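Local coordinates for peptidase M3B, oligoendopeptidase F (Enterococcus faecium, PDB 2QR4), which probably acts as a zinc-dependent oligoendopeptidase of the M3 family, cleaving internal peptide bonds of short peptides, at residues T440-F445 with L471-Y476; K278-Y282 with A479-D483; E307-M312 with I406-Y410. All blocks are in the same frame, centred on the assembly; numbering follows the deposited sequence.

Contacts 1 and 2 form one continuous region, with centres about 15 Å apart: Met281 of contact 2 packs on Asn472 and Tyr476 of contact 1, its SE 3.6 Å from Asn472 ND2. The helix ending at Tyr476 leads directly into the loop 479-483, so one helix takes part in the first contact and its exit in the second. Contact 3 lies apart, its centre about 33 Å from that of contact 1 and 36 Å from that of contact 2. Through Leu309 it packs on helix 361-379, which carries the HEMGH sequence, the HExxH motif that probably binds the catalytic zinc; successive helices 394-414 and 418-454 connect contacts 3 and 1.

Contact 1. Residues T440-F445 with L471-Y476; sequences TQFAEF and LNAKYY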
ATOM      1  N   THR A 440     -25.509   3.686  -6.618  1.00 36.27           N
ATOM      2  CA  THR A 440     -25.839   2.293  -6.378  1.00 44.44           C
ATOM      3  C   THR A 440     -24.990   1.345  -7.232  1.00 40.80           C
ATOM      4  O   THR A 440     -24.594   0.283  -6.763  1.00 44.48           O
ATOM      5  CB  THR A 440     -27.315   2.039  -6.568  1.00 44.67           C
ATOM      6  OG1 THR A 440     -28.020   2.811  -5.593  1.00 44.75           O
ATOM      7  CG2 THR A 440     -27.639   0.558  -6.377  1.00 32.35           C
ATOM      8  N   GLN A 441     -24.705   1.745  -8.473  1.00 40.95           N
ATOM      9  CA  GLN A 441     -23.772   1.020  -9.328  1.00 45.66           C
ATOM     10  C   GLN A 441     -22.453   0.820  -8.567  1.00 51.00           C
ATOM     11  O   GLN A 441     -21.926  -0.298  -8.493  1.00 40.42           O
ATOM     12  CB  GLN A 441     -23.512   1.799 -10.625  1.00 38.38           C
ATOM     13  CG  GLN A 441     -22.683   1.027 -11.696  1.00 42.93           C
ATOM     14  CD  GLN A 441     -22.352   1.886 -12.918  1.00 47.83           C
ATOM     15  OE1 GLN A 441     -22.927   2.954 -13.118  1.00 57.04           O
ATOM     16  NE2 GLN A 441     -21.405   1.433 -13.723  1.00 44.94           N
ATOM     17  N   PHE A 442     -21.946   1.915  -8.001  1.00 41.66           N
ATOM     18  CA  PHE A 442     -20.717   1.903  -7.227  1.00 44.21           C
ATOM     19  C   PHE A 442     -20.880   0.979  -6.028  1.00 46.46           C
ATOM     20  O   PHE A 442     -19.979   0.202  -5.724  1.00 46.68           O
ATOM     21  CB  PHE A 442     -20.331   3.324  -6.759  1.00 41.30           C
ATOM     22  CG  PHE A 442     -19.922   4.266  -7.882  1.00 39.65           C
ATOM     23  CD1 PHE A 442     -19.578   3.781  -9.134  1.00 39.61           C
ATOM     24  CD2 PHE A 442     -19.833   5.636  -7.657  1.00 44.91           C
ATOM     25  CE1 PHE A 442     -19.193   4.643 -10.156  1.00 44.12           C
ATOM     26  CE2 PHE A 442     -19.443   6.509  -8.671  1.00 47.05           C
ATOM     27  CZ  PHE A 442     -19.121   6.009  -9.931  1.00 45.55           C
ATOM     28  N   ALA A 443     -22.033   1.053  -5.353  1.00 41.03           N
ATOM     29  CA  ALA A 443     -22.245   0.247  -4.154  1.00 38.75           C
ATOM     30  C   ALA A 443     -22.248  -1.228  -4.488  1.00 41.24           C
ATOM     31  O   ALA A 443     -21.761  -2.055  -3.705  1.00 41.56           O
ATOM     32  CB  ALA A 443     -23.532   0.638  -3.423  1.00 33.03           C
ATOM     33  N   GLU A 444     -22.802  -1.550  -5.652  1.00 42.19           N
ATOM     34  CA  GLU A 444     -22.854  -2.925  -6.130  1.00 47.48           C
ATOM     35  C   GLU A 444     -21.449  -3.430  -6.460  1.00 48.18           C
ATOM     36  O   GLU A 444     -21.099  -4.560  -6.113  1.00 46.14           O
ATOM     37  CB  GLU A 444     -23.788  -3.056  -7.344  1.00 39.39           C
ATOM     38  CG  GLU A 444     -24.071  -4.521  -7.758  1.00 42.39           C
ATOM     39  CD  GLU A 444     -25.162  -4.660  -8.838  1.00 51.46           C
ATOM     40  OE1 GLU A 444     -25.870  -3.679  -9.154  1.00 49.74           O
ATOM     41  OE2 GLU A 444     -25.322  -5.770  -9.373  1.00 52.18           O
ATOM     42  N   PHE A 445     -20.640  -2.589  -7.104  1.00 42.69           N
ATOM     43  CA  PHE A 445     -19.272  -2.972  -7.427  1.00 36.38           C
ATOM     44  C   PHE A 445     -18.441  -3.102  -6.160  1.00 39.08           C
ATOM     45  O   PHE A 445     -17.657  -4.041  -6.009  1.00 43.84           O
ATOM     46  CB  PHE A 445     -18.626  -1.987  -8.395  1.00 40.60           C
ATOM     47  CG  PHE A 445     -17.404  -2.532  -9.081  1.00 37.50           C
ATOM     48  CD1 PHE A 445     -17.509  -3.592  -9.967  1.00 39.72           C
ATOM     49  CD2 PHE A 445     -16.144  -1.989  -8.830  1.00 38.97           C
ATOM     50  CE1 PHE A 445     -16.381  -4.107 -10.594  1.00 36.98           C
ATOM     51  CE2 PHE A 445     -15.012  -2.489  -9.457  1.00 39.11           C
ATOM     52  CZ  PHE A 445     -15.128  -3.551 -10.340  1.00 31.92           C
ATOM     53  N   LEU A 471     -20.996  -4.420 -15.653  1.00 46.45           N
ATOM     54  CA  LEU A 471     -21.939  -3.807 -14.723  1.00 47.83           C
ATOM     55  C   LEU A 471     -22.410  -2.482 -15.311  1.00 49.60           C
ATOM     56  O   LEU A 471     -23.590  -2.135 -15.238  1.00 46.22           O
ATOM     57  CB  LEU A 471     -21.267  -3.585 -13.359  1.00 47.85           C
ATOM     58  CG  LEU A 471     -22.089  -3.024 -12.198  1.00 50.58           C
ATOM     59  CD1 LEU A 471     -23.130  -4.018 -11.738  1.00 51.88           C
ATOM     60  CD2 LEU A 471     -21.179  -2.652 -11.036  1.00 45.73           C
ATOM     61  N   ASN A 472     -21.486  -1.757 -15.930  1.00 42.99           N
ATOM     62  CA  ASN A 472     -21.833  -0.486 -16.546  1.00 46.77           C
ATOM     63  C   ASN A 472     -22.875  -0.661 -17.650  1.00 50.11           C
ATOM     64  O   ASN A 472     -23.828   0.115 -17.740  1.00 37.77           O
ATOM     65  CB  ASN A 472     -20.588   0.209 -17.096  1.00 45.51           C
ATOM     66  CG  ASN A 472     -20.783   1.712 -17.243  1.00 50.51           C
ATOM     67  OD1 ASN A 472     -20.801   2.451 -16.265  1.00 44.58           O
ATOM     68  ND2 ASN A 472     -20.927   2.162 -18.467  1.00 42.39           N
ATOM     69  N   ALA A 473     -22.697  -1.693 -18.470  1.00 38.40           N
ATOM     70  CA  ALA A 473     -23.579  -1.958 -19.606  1.00 39.73           C
ATOM     71  C   ALA A 473     -24.947  -2.393 -19.117  1.00 44.58           C
ATOM     72  O   ALA A 473     -25.961  -2.036 -19.713  1.00 49.17           O
ATOM     73  CB  ALA A 473     -22.969  -3.036 -20.529  1.00 30.57           C
ATOM     74  N   LYS A 474     -24.962  -3.169 -18.030  1.00 39.00           N
ATOM     75  CA  LYS A 474     -26.208  -3.597 -17.391  1.00 38.13           C
ATOM     76  C   LYS A 474     -26.996  -2.374 -16.917  1.00 48.72           C
ATOM     77  O   LYS A 474     -28.208  -2.291 -17.098  1.00 47.39           O
ATOM     78  CB  LYS A 474     -25.906  -4.509 -16.189  1.00 39.76           C
ATOM     79  CG  LYS A 474     -27.151  -5.080 -15.482  1.00 52.74           C
ATOM     80  CD  LYS A 474     -26.820  -6.038 -14.311  1.00 46.46           C
ATOM     81  CE  LYS A 474     -26.553  -5.246 -13.015  1.00 61.83           C
ATOM     82  NZ  LYS A 474     -26.479  -6.092 -11.768  1.00 51.35           N
ATOM     83  N   TYR A 475     -26.294  -1.428 -16.299  1.00 41.57           N
ATOM     84  CA  TYR A 475     -26.927  -0.221 -15.814  1.00 42.24           C
ATOM     85  C   TYR A 475     -27.385   0.703 -16.941  1.00 44.97           C
ATOM     86  O   TYR A 475     -28.523   1.126 -16.975  1.00 36.15           O
ATOM     87  CB  TYR A 475     -26.007   0.511 -14.844  1.00 41.11           C
ATOM     88  CG  TYR A 475     -26.207   0.077 -13.420  1.00 41.76           C
ATOM     89  CD1 TYR A 475     -25.821  -1.181 -13.014  1.00 36.37           C
ATOM     90  CD2 TYR A 475     -26.810   0.924 -12.483  1.00 36.87           C
ATOM     91  CE1 TYR A 475     -26.013  -1.604 -11.715  1.00 38.79           C
ATOM     92  CE2 TYR A 475     -26.999   0.518 -11.179  1.00 32.78           C
ATOM     93  CZ  TYR A 475     -26.600  -0.758 -10.804  1.00 40.54           C
ATOM     94  OH  TYR A 475     -26.781  -1.209  -9.522  1.00 43.46           O
ATOM     95  N   TYR A 476     -26.527   0.989 -17.897  1.00 45.42           N
ATOM     96  CA  TYR A 476     -26.909   1.974 -18.888  1.00 39.01           C
ATOM     97  C   TYR A 476     -27.757   1.455 -20.030  1.00 46.63           C
ATOM     98  O   TYR A 476     -28.491   2.226 -20.644  1.00 43.52           O
ATOM     99  CB  TYR A 476     -25.683   2.730 -19.383  1.00 46.19           C
ATOM    100  CG  TYR A 476     -25.203   3.706 -18.331  1.00 52.12           C
ATOM    101  CD1 TYR A 476     -25.813   4.956 -18.175  1.00 43.45           C
ATOM    102  CD2 TYR A 476     -24.186   3.362 -17.458  1.00 40.81           C
ATOM    103  CE1 TYR A 476     -25.371   5.845 -17.203  1.00 47.97           C
ATOM    104  CE2 TYR A 476     -23.755   4.239 -16.480  1.00 45.75           C
ATOM    105  CZ  TYR A 476     -24.338   5.475 -16.368  1.00 44.93           C
ATOM    106  OH  TYR A 476     -23.893   6.327 -15.398  1.00 55.12           O
TER
HETATM  107  O   HOH W   1     -21.917   5.518 -13.760  1.00 28.62           O
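Helices 418-454 and 461-476 run roughly antiparallel here, the short axes of residues 440-445 and 471-476 inclined at 147° and 10.9 Å apart at closest approach, a separation that leaves room for large side chains. The nearest backbone pair is Gln441 and Tyr475, with 7.3 Å between their CA atoms. Gln441 is the knob in a hole formed by Leu471, Asn472, Tyr475 and Tyr476. Its CB lies over the face of the Tyr475 ring, 3.9 Å from the centroid, in a CH-pi contact, and its extended chain carries the amide deep into the hole, where Gln441 NE2 donates to Asn472 OD1 at 2.8 Å. Water 1 joins the other end of the amide to the second tyrosine, 2.8 Å from Gln441 OE1 and 2.7 Å from Tyr476 OH. Glu444 holds two partners with one carboxylate: Tyr475 OH donates to Glu444 OE1 at 2.7 Å, and Lys474 NZ makes a salt bridge with Glu444 OE2 at 2.7 Å. Asn257 of helix 246-258 completes this polar group, bonding to both Lys474 NZ and Glu444 OE1. Leu471 packs beside the carboxylate, its CD1 3.6 Å from Glu444 CD and its CD2 3.7 Å from Phe445 CB. Phe445 also meets Tyr468 edge-to-face, extending the interface toward the start of helix 461-476. Inside the largely helical M3 peptidase fold, this is a buried antiparallel helix pair in which one polar side chain, Gln441, packs as a knob into a hole, its amide oxygen and nitrogen each with a hydrogen-bond partner.

Contact 2. Residues K278-Y282 with A479-D483; sequences KLHMY and AVEED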
ATOM      1  N   LYS A 278     -24.688   7.855 -32.097  1.00 39.33           N
ATOM      2  CA  LYS A 278     -24.510   6.956 -30.967  1.00 35.60           C
ATOM      3  C   LYS A 278     -24.166   7.689 -29.675  1.00 37.44           C
ATOM      4  O   LYS A 278     -23.355   8.613 -29.677  1.00 45.45           O
ATOM      5  CB  LYS A 278     -23.486   5.871 -31.318  1.00 51.80           C
ATOM      6  CG  LYS A 278     -24.166   4.620 -31.885  1.00 55.36           C
ATOM      7  CD  LYS A 278     -23.317   3.879 -32.859  1.00 63.95           C
ATOM      8  CE  LYS A 278     -24.028   2.619 -33.327  1.00 74.88           C
ATOM      9  NZ  LYS A 278     -25.399   2.919 -33.816  1.00 61.66           N
ATOM     10  N   LEU A 279     -24.804   7.289 -28.577  1.00 39.84           N
ATOM     11  CA  LEU A 279     -24.592   7.936 -27.275  1.00 42.40           C
ATOM     12  C   LEU A 279     -23.450   7.281 -26.530  1.00 42.52           C
ATOM     13  O   LEU A 279     -23.460   6.067 -26.313  1.00 42.78           O
ATOM     14  CB  LEU A 279     -25.853   7.841 -26.403  1.00 38.49           C
ATOM     15  CG  LEU A 279     -25.897   8.772 -25.174  1.00 41.46           C
ATOM     16  CD1 LEU A 279     -25.988  10.248 -25.573  1.00 28.84           C
ATOM     17  CD2 LEU A 279     -27.060   8.426 -24.254  1.00 37.57           C
ATOM     18  N   HIS A 280     -22.475   8.074 -26.112  1.00 35.82           N
ATOM     19  CA  HIS A 280     -21.327   7.504 -25.410  1.00 35.82           C
ATOM     20  C   HIS A 280     -21.256   8.046 -23.980  1.00 44.84           C
ATOM     21  O   HIS A 280     -21.882   9.064 -23.658  1.00 43.87           O
ATOM     22  CB  HIS A 280     -20.017   7.861 -26.124  1.00 40.66           C
ATOM     23  CG  HIS A 280     -19.926   7.380 -27.537  1.00 44.68           C
ATOM     24  ND1 HIS A 280     -19.179   6.280 -27.901  1.00 36.62           N
ATOM     25  CD2 HIS A 280     -20.463   7.868 -28.683  1.00 47.11           C
ATOM     26  CE1 HIS A 280     -19.270   6.102 -29.208  1.00 41.41           C
ATOM     27  NE2 HIS A 280     -20.047   7.049 -29.705  1.00 47.71           N
HETATM   28  N   MSE A 281     -20.465   7.385 -23.136  1.00 43.40           N
HETATM   29  CA  MSE A 281     -20.209   7.889 -21.792  1.00 35.22           C
HETATM   30  C   MSE A 281     -19.863   9.375 -21.819  1.00 41.03           C
HETATM   31  O   MSE A 281     -20.334  10.147 -20.981  1.00 44.43           O
HETATM   32  CB  MSE A 281     -19.121   7.065 -21.080  1.00 39.26           C
HETATM   33  CG  MSE A 281     -19.515   5.592 -20.802  1.00 40.33           C
HETATM   34 SE   MSE A 281     -21.294   5.377 -19.939  1.00 65.14          SE
HETATM   35  CE  MSE A 281     -20.998   6.374 -18.278  1.00 37.38           C
ATOM     36  N   TYR A 282     -19.082   9.803 -22.805  1.00 38.07           N
ATOM     37  CA  TYR A 282     -18.658  11.208 -22.824  1.00 32.37           C
ATOM     38  C   TYR A 282     -19.746  12.168 -23.305  1.00 36.59           C
ATOM     39  O   TYR A 282     -19.484  13.353 -23.539  1.00 46.99           O
ATOM     40  CB  TYR A 282     -17.370  11.391 -23.630  1.00 39.77           C
ATOM     41  CG  TYR A 282     -17.409  10.846 -25.041  1.00 35.27           C
ATOM     42  CD1 TYR A 282     -18.106  11.508 -26.052  1.00 35.97           C
ATOM     43  CD2 TYR A 282     -16.724   9.684 -25.371  1.00 44.91           C
ATOM     44  CE1 TYR A 282     -18.121  11.007 -27.365  1.00 38.98           C
ATOM     45  CE2 TYR A 282     -16.730   9.177 -26.673  1.00 39.12           C
ATOM     46  CZ  TYR A 282     -17.427   9.838 -27.663  1.00 40.91           C
ATOM     47  OH  TYR A 282     -17.435   9.315 -28.941  1.00 47.30           O
ATOM     48  N   ALA A 479     -28.816   1.776 -25.183  1.00 43.43           N
ATOM     49  CA  ALA A 479     -28.814   3.125 -25.759  1.00 41.48           C
ATOM     50  C   ALA A 479     -27.440   3.794 -25.645  1.00 43.67           C
ATOM     51  O   ALA A 479     -27.119   4.708 -26.407  1.00 41.99           O
ATOM     52  CB  ALA A 479     -29.864   3.975 -25.113  1.00 40.35           C
ATOM     53  N   VAL A 480     -26.637   3.325 -24.693  1.00 36.76           N
ATOM     54  CA  VAL A 480     -25.302   3.857 -24.462  1.00 40.09           C
ATOM     55  C   VAL A 480     -24.257   2.899 -25.028  1.00 41.24           C
ATOM     56  O   VAL A 480     -24.244   1.720 -24.688  1.00 43.09           O
ATOM     57  CB  VAL A 480     -25.066   4.080 -22.948  1.00 39.19           C
ATOM     58  CG1 VAL A 480     -23.627   4.534 -22.665  1.00 34.58           C
ATOM     59  CG2 VAL A 480     -26.064   5.094 -22.411  1.00 38.47           C
ATOM     60  N   GLU A 481     -23.388   3.392 -25.905  1.00 47.35           N
ATOM     61  CA  GLU A 481     -22.327   2.549 -26.475  1.00 44.85           C
ATOM     62  C   GLU A 481     -21.376   2.063 -25.391  1.00 52.27           C
ATOM     63  O   GLU A 481     -21.081   2.798 -24.445  1.00 54.52           O
ATOM     64  CB  GLU A 481     -21.537   3.298 -27.550  1.00 41.90           C
ATOM     65  CG  GLU A 481     -22.328   3.579 -28.804  1.00 53.71           C
ATOM     66  CD  GLU A 481     -23.021   2.343 -29.339  1.00 58.27           C
ATOM     67  OE1 GLU A 481     -24.272   2.345 -29.390  1.00 51.24           O
ATOM     68  OE2 GLU A 481     -22.313   1.371 -29.697  1.00 58.58           O
ATOM     69  N   GLU A 482     -20.905   0.822 -25.525  1.00 54.75           N
ATOM     70  CA  GLU A 482     -19.897   0.284 -24.606  1.00 60.57           C
ATOM     71  C   GLU A 482     -18.524   0.852 -24.951  1.00 50.70           C
ATOM     72  O   GLU A 482     -17.800   0.280 -25.753  1.00 52.10           O
ATOM     73  CB  GLU A 482     -19.870  -1.254 -24.648  1.00 52.01           C
ATOM     74  CG  GLU A 482     -21.100  -1.912 -24.005  1.00 65.28           C
ATOM     75  CD  GLU A 482     -21.148  -3.430 -24.178  1.00 63.78           C
ATOM     76  OE1 GLU A 482     -22.257  -4.005 -24.106  1.00 63.89           O
ATOM     77  OE2 GLU A 482     -20.087  -4.051 -24.382  1.00 72.37           O
ATOM     78  N   ASP A 483     -18.189   1.996 -24.366  1.00 49.34           N
ATOM     79  CA  ASP A 483     -16.873   2.597 -24.536  1.00 39.38           C
ATOM     80  C   ASP A 483     -15.833   1.736 -23.821  1.00 37.71           C
ATOM     81  O   ASP A 483     -16.000   1.407 -22.653  1.00 46.10           O
ATOM     82  CB  ASP A 483     -16.854   4.006 -23.933  1.00 39.66           C
ATOM     83  CG  ASP A 483     -17.756   4.986 -24.683  1.00 57.36           C
ATOM     84  OD1 ASP A 483     -17.531   5.199 -25.901  1.00 52.05           O
ATOM     85  OD2 ASP A 483     -18.669   5.565 -24.042  1.00 53.70           O
TER
HETATM   86  O   HOH W   2     -26.178   4.517 -28.972  1.00 38.87           O
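A His-carboxylate hydrogen bond and one backbone hydrogen bond join two loops here: residues 278-282, in the connection from helix 260-274 to helix 302-308, and residues 479-483, in the loop that follows helix 461-476. CA atoms of Leu279 and Val480 come within 5.0 Å, and Glu481 N donates to Leu279 O at 2.7 Å. The same carbonyl receives a CA-H...O contact, Val480 CA lying 3.4 Å from Leu279 O. Water 2 bridges the upstream side, accepting from Leu279 N (3.1 Å) and donating to Ala479 O (2.7 Å) and Glu481 OE1 (2.9 Å). Glu481 CB rests over the face of the His280 ring, 4.2 Å from its centroid. Apolar contacts fill in behind, with Leu279 CD2 3.9 Å from Val480 CG2 and selenomethionine Met281 SE 3.7 Å from Val480 CG1. Arg190 and Arg193 of helix 190-206 bind the carbonyls of Lys278 and Tyr282. An inverse gamma turn centred on Glu482 precedes Asp483, which uses both carboxylate oxygens: His280 ND1 donates to Asp483 OD1 at 2.8 Å and Met281 N to Asp483 OD2 at 2.7 Å, tying together two interhelical connections of the helical M3 peptidase fold.

Contact 3. Residues E307-M312 with I406-Y410; sequences EALKPM and ILTEY
Ile406 is the apolar centre, its CA-to-CB bond pointing at 307-312 and its chain in the m, t rotamer. Ile406 CD1 touches selenomethionine Met312 SE (chi1, chi2 m, m) at 3.4 Å; Ile406 CG2 lies 3.3 Å from Ala308 O, 4.3 Å from Leu309 CD1 and 4.4 Å from Pro311 CG. Ile406-Tyr410 is regular helix. Opposing it, helix 302-308 ends, Leu309 links, and 310-312 form a 3-10 turn with Met312 N bonded to Leu309 O at 2.7 Å. CA atoms of Ala308 and Leu407 (t, p) approach to 5.4 Å, small Ala308 allowing this closeness; its CB is 4.0 Å from Leu407 CD1. The contact joins helices 302-308 and 394-414 within the metallopeptidase fold, Leu309 reaching helix 361-379, which bears HEMGH, the HExxH motif that in this family binds zinc. Farther out, Tyr410 (chi1 t) turns a ring face to Ala308, whose CA is 4.0 Å from the centroid and CB 3.5 Å from Tyr410 CD2. Outermost, Tyr410 OH donates a weak hydrogen bond to OE1 of extended Glu307 (t, t) at 2.7 Å.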
ATOM      1  N   GLU A 307     -42.259  30.467  -0.300  1.00 35.04           N
ATOM      2  CA  GLU A 307     -43.570  30.073  -0.764  1.00 33.63           C
ATOM      3  C   GLU A 307     -43.597  28.574  -0.998  1.00 32.13           C
ATOM      4  O   GLU A 307     -44.547  27.896  -0.607  1.00 27.63           O
ATOM      5  CB  GLU A 307     -43.951  30.831  -2.029  1.00 30.30           C
ATOM      6  CG  GLU A 307     -45.448  30.941  -2.212  1.00 49.18           C
ATOM      7  CD  GLU A 307     -45.822  31.844  -3.361  1.00 59.01           C
ATOM      8  OE1 GLU A 307     -44.993  31.990  -4.288  1.00 65.86           O
ATOM      9  OE2 GLU A 307     -46.941  32.404  -3.338  1.00 60.43           O
ATOM     10  N   ALA A 308     -42.542  28.061  -1.627  1.00 28.78           N
ATOM     11  CA  ALA A 308     -42.427  26.632  -1.886  1.00 32.96           C
ATOM     12  C   ALA A 308     -42.375  25.821  -0.588  1.00 34.64           C
ATOM     13  O   ALA A 308     -43.017  24.781  -0.472  1.00 31.60           O
ATOM     14  CB  ALA A 308     -41.206  26.351  -2.744  1.00 39.10           C
ATOM     15  N   LEU A 309     -41.621  26.316   0.389  1.00 37.15           N
ATOM     16  CA  LEU A 309     -41.443  25.623   1.662  1.00 34.43           C
ATOM     17  C   LEU A 309     -42.654  25.705   2.596  1.00 32.25           C
ATOM     18  O   LEU A 309     -42.652  25.099   3.659  1.00 32.03           O
ATOM     19  CB  LEU A 309     -40.198  26.152   2.380  1.00 32.22           C
ATOM     20  CG  LEU A 309     -38.843  25.549   2.006  1.00 33.49           C
ATOM     21  CD1 LEU A 309     -38.887  24.827   0.675  1.00 30.83           C
ATOM     22  CD2 LEU A 309     -37.772  26.629   2.006  1.00 30.34           C
ATOM     23  N   LYS A 310     -43.692  26.431   2.199  1.00 31.17           N
ATOM     24  CA  LYS A 310     -44.875  26.573   3.051  1.00 41.69           C
ATOM     25  C   LYS A 310     -45.410  25.249   3.637  1.00 42.24           C
ATOM     26  O   LYS A 310     -45.755  25.202   4.821  1.00 40.38           O
ATOM     27  CB  LYS A 310     -45.988  27.346   2.330  1.00 42.79           C
ATOM     28  CG  LYS A 310     -47.063  27.896   3.261  1.00 50.11           C
ATOM     29  CD  LYS A 310     -48.003  28.849   2.531  1.00 55.05           C
ATOM     30  CE  LYS A 310     -47.239  30.011   1.898  1.00 64.01           C
ATOM     31  NZ  LYS A 310     -48.123  30.915   1.102  1.00 61.29           N
ATOM     32  N   PRO A 311     -45.486  24.176   2.818  1.00 42.18           N
ATOM     33  CA  PRO A 311     -45.927  22.868   3.323  1.00 41.46           C
ATOM     34  C   PRO A 311     -45.142  22.402   4.553  1.00 42.61           C
ATOM     35  O   PRO A 311     -45.602  21.521   5.279  1.00 38.15           O
ATOM     36  CB  PRO A 311     -45.654  21.927   2.143  1.00 37.49           C
ATOM     37  CG  PRO A 311     -45.741  22.790   0.946  1.00 27.84           C
ATOM     38  CD  PRO A 311     -45.191  24.127   1.373  1.00 36.66           C
HETATM   39  N   MSE A 312     -43.968  22.988   4.772  1.00 38.07           N
HETATM   40  CA  MSE A 312     -43.187  22.738   5.977  1.00 39.44           C
HETATM   41  C   MSE A 312     -43.882  23.244   7.238  1.00 40.47           C
HETATM   42  O   MSE A 312     -43.588  22.782   8.337  1.00 39.76           O
HETATM   43  CB  MSE A 312     -41.809  23.391   5.866  1.00 55.36           C
HETATM   44  CG  MSE A 312     -40.903  22.812   4.792  1.00 67.00           C
HETATM   45 SE   MSE A 312     -40.678  20.882   4.946  1.00 79.88          SE
HETATM   46  CE  MSE A 312     -40.741  20.706   6.890  1.00 85.66           C
ATOM     47  N   ILE A 406     -39.298  19.475  -2.347  1.00 38.67           N
ATOM     48  CA  ILE A 406     -40.475  20.283  -2.122  1.00 37.46           C
ATOM     49  C   ILE A 406     -40.507  21.469  -3.081  1.00 42.21           C
ATOM     50  O   ILE A 406     -41.572  21.853  -3.560  1.00 48.76           O
ATOM     51  CB  ILE A 406     -40.571  20.717  -0.651  1.00 44.37           C
ATOM     52  CG1 ILE A 406     -40.880  19.500   0.227  1.00 40.81           C
ATOM     53  CG2 ILE A 406     -41.651  21.772  -0.457  1.00 28.91           C
ATOM     54  CD1 ILE A 406     -40.874  19.812   1.721  1.00 36.82           C
ATOM     55  N   LEU A 407     -39.341  22.025  -3.397  1.00 46.75           N
ATOM     56  CA  LEU A 407     -39.271  23.107  -4.391  1.00 47.21           C
ATOM     57  C   LEU A 407     -39.545  22.610  -5.812  1.00 44.67           C
ATOM     58  O   LEU A 407     -40.228  23.281  -6.587  1.00 43.43           O
ATOM     59  CB  LEU A 407     -37.915  23.811  -4.356  1.00 47.86           C
ATOM     60  CG  LEU A 407     -37.634  24.630  -5.619  1.00 40.69           C
ATOM     61  CD1 LEU A 407     -38.404  25.950  -5.596  1.00 37.76           C
ATOM     62  CD2 LEU A 407     -36.151  24.866  -5.792  1.00 38.34           C
ATOM     63  N   THR A 408     -39.010  21.441  -6.155  1.00 35.81           N
ATOM     64  CA  THR A 408     -39.314  20.837  -7.453  1.00 37.61           C
ATOM     65  C   THR A 408     -40.813  20.643  -7.653  1.00 40.66           C
ATOM     66  O   THR A 408     -41.372  21.051  -8.667  1.00 45.66           O
ATOM     67  CB  THR A 408     -38.647  19.485  -7.619  1.00 36.88           C
ATOM     68  OG1 THR A 408     -37.224  19.652  -7.577  1.00 41.58           O
ATOM     69  CG2 THR A 408     -39.067  18.855  -8.947  1.00 32.72           C
ATOM     70  N   GLU A 409     -41.466  20.021  -6.681  1.00 35.56           N
ATOM     71  CA  GLU A 409     -42.897  19.813  -6.781  1.00 33.05           C
ATOM     72  C   GLU A 409     -43.608  21.145  -6.909  1.00 40.40           C
ATOM     73  O   GLU A 409     -44.515  21.293  -7.732  1.00 47.15           O
ATOM     74  CB  GLU A 409     -43.436  19.045  -5.568  1.00 43.83           C
ATOM     75  CG  GLU A 409     -44.955  18.827  -5.587  1.00 39.18           C
ATOM     76  CD  GLU A 409     -45.406  17.988  -6.778  1.00 48.84           C
ATOM     77  OE1 GLU A 409     -44.616  17.151  -7.252  1.00 36.91           O
ATOM     78  OE2 GLU A 409     -46.549  18.159  -7.245  1.00 49.57           O
ATOM     79  N   TYR A 410     -43.212  22.117  -6.092  1.00 41.14           N
ATOM     80  CA  TYR A 410     -43.874  23.424  -6.134  1.00 40.53           C
ATOM     81  C   TYR A 410     -43.793  24.058  -7.530  1.00 40.40           C
ATOM     82  O   TYR A 410     -44.778  24.608  -8.021  1.00 41.40           O
ATOM     83  CB  TYR A 410     -43.305  24.379  -5.078  1.00 42.87           C
ATOM     84  CG  TYR A 410     -43.863  25.772  -5.191  1.00 42.56           C
ATOM     85  CD1 TYR A 410     -45.169  26.041  -4.825  1.00 43.82           C
ATOM     86  CD2 TYR A 410     -43.092  26.814  -5.685  1.00 40.11           C
ATOM     87  CE1 TYR A 410     -45.689  27.304  -4.941  1.00 37.36           C
ATOM     88  CE2 TYR A 410     -43.605  28.074  -5.807  1.00 32.12           C
ATOM     89  CZ  TYR A 410     -44.908  28.318  -5.437  1.00 41.65           C
ATOM     90  OH  TYR A 410     -45.438  29.590  -5.548  1.00 49.42           O
TER